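Local coordinates for 2-hydroxyisobutyryl-CoA synthetase (Aquincola tertiaricarbonis, PDB 6HDY), which is an acyl-CoA synthetase-type enzyme of the ANL superfamily, with a large N-terminal part and a smaller C-terminal domain, at residues I402-E407 against V470-E475. Sequence-based numbering, arbitrary orientation.
Sequences IVITRE and VIDDRE
Ile471 turns both its N-H and its C=O to the 402-407 backbone, giving N-H to Ile402 O at 2.8 Å and accepting from Ile404 N on its own O, also at 2.8 Å. Angles of 172° and 173° at the two hydrogens show both bonds to be nearly straight, and one residue bonding to two that flank its partner, Val403, is the signature of a parallel bridge. The CA-H groups of Val470 and Val403 add weaker contacts to the same two carbonyl oxygens.

Beyond the strand pair the polar contacts are long charge pairings. Asp472 OD1 approaches Arg406 NH1 at 3.6 Å, a long salt bridge in which the oxygen stands well out of the guanidinium plane, so the attraction is of charges without a directed N-H. Ile404 CD1 lies over the centre of that guanidinium, 3.6 Å above its plane. With CG anti to the backbone N (chi1 172°), Asp472 carries its carboxylate across the Arg406 chain, Asp472 OD1 also touching Arg406 CG. Farther out, Glu407 OE1 and Arg474 NH1 form another long salt bridge of 3.9 Å, while Glu407 OE1 rests closer to the Arg474 methylene CD, at 3.3 Å.

Apolar packing splits between the sheet faces: Ile402 CD1 meets Val470 CG2 at 3.8 Å, and on the other face Val403 CG2 meets Ile471 CD1. Ile404 CG1 comes against Val470 CG1 at 3.7 Å.

Strand 470-471 is the edge of a mixed four-stranded sheet in the C-terminal domain, beside strand 399-403, which pairs antiparallel with 413-419. Pro383 of helix 383-391 packs on Ile402 and Val470; Val403 faces helix 474-486, whose start Asp473 caps by accepting from Val476 N and, weakly, Glu475 N.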
loop_
_atom_site.group_PDB
_atom_site.type_symbol
_atom_site.label_atom_id
_atom_site.label_comp_id
_atom_site.label_asym_id
_atom_site.label_seq_id
_atom_site.Cartn_x
_atom_site.Cartn_y
_atom_site.Cartn_z
ATOM N N ILE A 402 9.920 6.393 27.995
ATOM C CA ILE A 402 11.178 6.696 28.674
ATOM C C ILE A 402 11.359 8.203 28.453
ATOM O O ILE A 402 11.257 8.658 27.311
ATOM C CB ILE A 402 12.368 5.867 28.131
ATOM C CG1 ILE A 402 12.036 4.362 28.067
ATOM C CG2 ILE A 402 13.635 6.132 28.930
ATOM C CD1 ILE A 402 12.853 3.604 27.029
ATOM N N VAL A 403 11.488 8.983 29.547
ATOM C CA VAL A 403 11.647 10.440 29.482
ATOM C C VAL A 403 13.095 10.790 29.855
ATOM O O VAL A 403 13.547 10.503 30.968
ATOM C CB VAL A 403 10.568 11.247 30.269
ATOM C CG1 VAL A 403 10.831 12.743 30.191
ATOM C CG2 VAL A 403 9.159 10.937 29.757
ATOM N N ILE A 404 13.841 11.328 28.874
ATOM C CA ILE A 404 15.265 11.647 29.031
ATOM C C ILE A 404 15.620 13.069 28.617
ATOM O O ILE A 404 14.797 13.812 28.078
ATOM C CB ILE A 404 16.194 10.615 28.279
ATOM C CG1 ILE A 404 16.192 10.848 26.730
ATOM C CG2 ILE A 404 15.898 9.146 28.656
ATOM C CD1 ILE A 404 17.369 10.211 25.940
ATOM N N THR A 405 16.881 13.422 28.864
ATOM C CA THR A 405 17.516 14.642 28.397
ATOM C C THR A 405 18.930 14.313 27.925
ATOM O O THR A 405 19.684 13.658 28.651
ATOM C CB THR A 405 17.411 15.814 29.394
ATOM O OG1 THR A 405 17.853 16.979 28.706
ATOM C CG2 THR A 405 18.237 15.613 30.688
ATOM N N ARG A 406 19.281 14.715 26.705
ATOM C CA ARG A 406 20.656 14.478 26.250
ATOM C C ARG A 406 21.496 15.747 26.388
ATOM O O ARG A 406 22.696 15.722 26.115
ATOM C CB ARG A 406 20.730 13.839 24.851
ATOM C CG ARG A 406 20.449 12.333 24.910
ATOM C CD ARG A 406 21.070 11.559 23.757
ATOM N NE ARG A 406 20.528 10.201 23.638
ATOM C CZ ARG A 406 19.418 9.902 22.976
ATOM N NH1 ARG A 406 18.709 10.857 22.385
ATOM N NH2 ARG A 406 18.993 8.647 22.917
ATOM N N GLU A 407 20.871 16.827 26.900
ATOM C CA GLU A 407 21.473 18.149 27.122
ATOM C C GLU A 407 22.267 18.240 28.435
ATOM O O GLU A 407 23.251 18.987 28.514
ATOM C CB GLU A 407 20.385 19.237 27.081
ATOM C CG GLU A 407 19.885 19.558 25.680
ATOM C CD GLU A 407 18.574 20.319 25.628
ATOM O OE1 GLU A 407 18.571 21.531 25.943
ATOM O OE2 GLU A 407 17.550 19.706 25.244
ATOM N N VAL A 470 11.040 6.823 23.441
ATOM C CA VAL A 470 11.905 7.798 24.096
ATOM C C VAL A 470 11.466 9.223 23.775
ATOM O O VAL A 470 11.301 9.576 22.604
ATOM C CB VAL A 470 13.404 7.544 23.833
ATOM C CG1 VAL A 470 14.260 8.641 24.458
ATOM C CG2 VAL A 470 13.819 6.184 24.373
ATOM N N ILE A 471 11.234 10.015 24.841
ATOM C CA ILE A 471 10.896 11.436 24.792
ATOM C C ILE A 471 12.164 12.092 25.329
ATOM O O ILE A 471 12.450 11.969 26.522
ATOM C CB ILE A 471 9.628 11.795 25.624
ATOM C CG1 ILE A 471 8.428 10.909 25.238
ATOM C CG2 ILE A 471 9.279 13.282 25.457
ATOM C CD1 ILE A 471 7.361 10.800 26.333
ATOM N N ASP A 472 12.962 12.699 24.426
ATOM C CA ASP A 472 14.277 13.279 24.704
ATOM C C ASP A 472 14.261 14.812 25.010
ATOM O O ASP A 472 15.314 15.446 25.004
ATOM C CB ASP A 472 15.231 12.924 23.536
ATOM C CG ASP A 472 16.592 13.607 23.544
ATOM O OD1 ASP A 472 17.347 13.418 24.524
ATOM O OD2 ASP A 472 16.868 14.393 22.612
ATOM N N ASP A 473 13.096 15.369 25.384
ATOM C CA ASP A 473 12.879 16.788 25.693
ATOM C C ASP A 473 13.341 17.176 27.120
ATOM O O ASP A 473 12.942 16.545 28.100
ATOM C CB ASP A 473 11.388 17.119 25.470
ATOM C CG ASP A 473 11.008 18.583 25.407
ATOM O OD1 ASP A 473 11.140 19.276 26.436
ATOM O OD2 ASP A 473 10.444 19.002 24.374
ATOM N N ARG A 474 14.175 18.227 27.219
ATOM C CA ARG A 474 14.714 18.760 28.479
ATOM C C ARG A 474 13.618 19.361 29.383
ATOM O O ARG A 474 13.695 19.207 30.598
ATOM C CB ARG A 474 15.819 19.795 28.198
ATOM C CG ARG A 474 16.773 20.072 29.357
ATOM C CD ARG A 474 17.541 21.361 29.101
ATOM N NE ARG A 474 18.426 21.735 30.206
ATOM C CZ ARG A 474 19.209 22.812 30.211
ATOM N NH1 ARG A 474 19.229 23.634 29.169
ATOM N NH2 ARG A 474 19.979 23.073 31.259
ATOM N N GLU A 475 12.614 20.046 28.798
ATOM C CA GLU A 475 11.508 20.647 29.549
ATOM C C GLU A 475 10.560 19.572 30.096
ATOM O O GLU A 475 10.106 19.693 31.234
ATOM C CB GLU A 475 10.744 21.659 28.690
ATOM C CG GLU A 475 11.514 22.946 28.433
ATOM C CD GLU A 475 10.762 23.974 27.613
ATOM O OE1 GLU A 475 10.277 23.627 26.510
ATOM O OE2 GLU A 475 10.680 25.138 28.066
#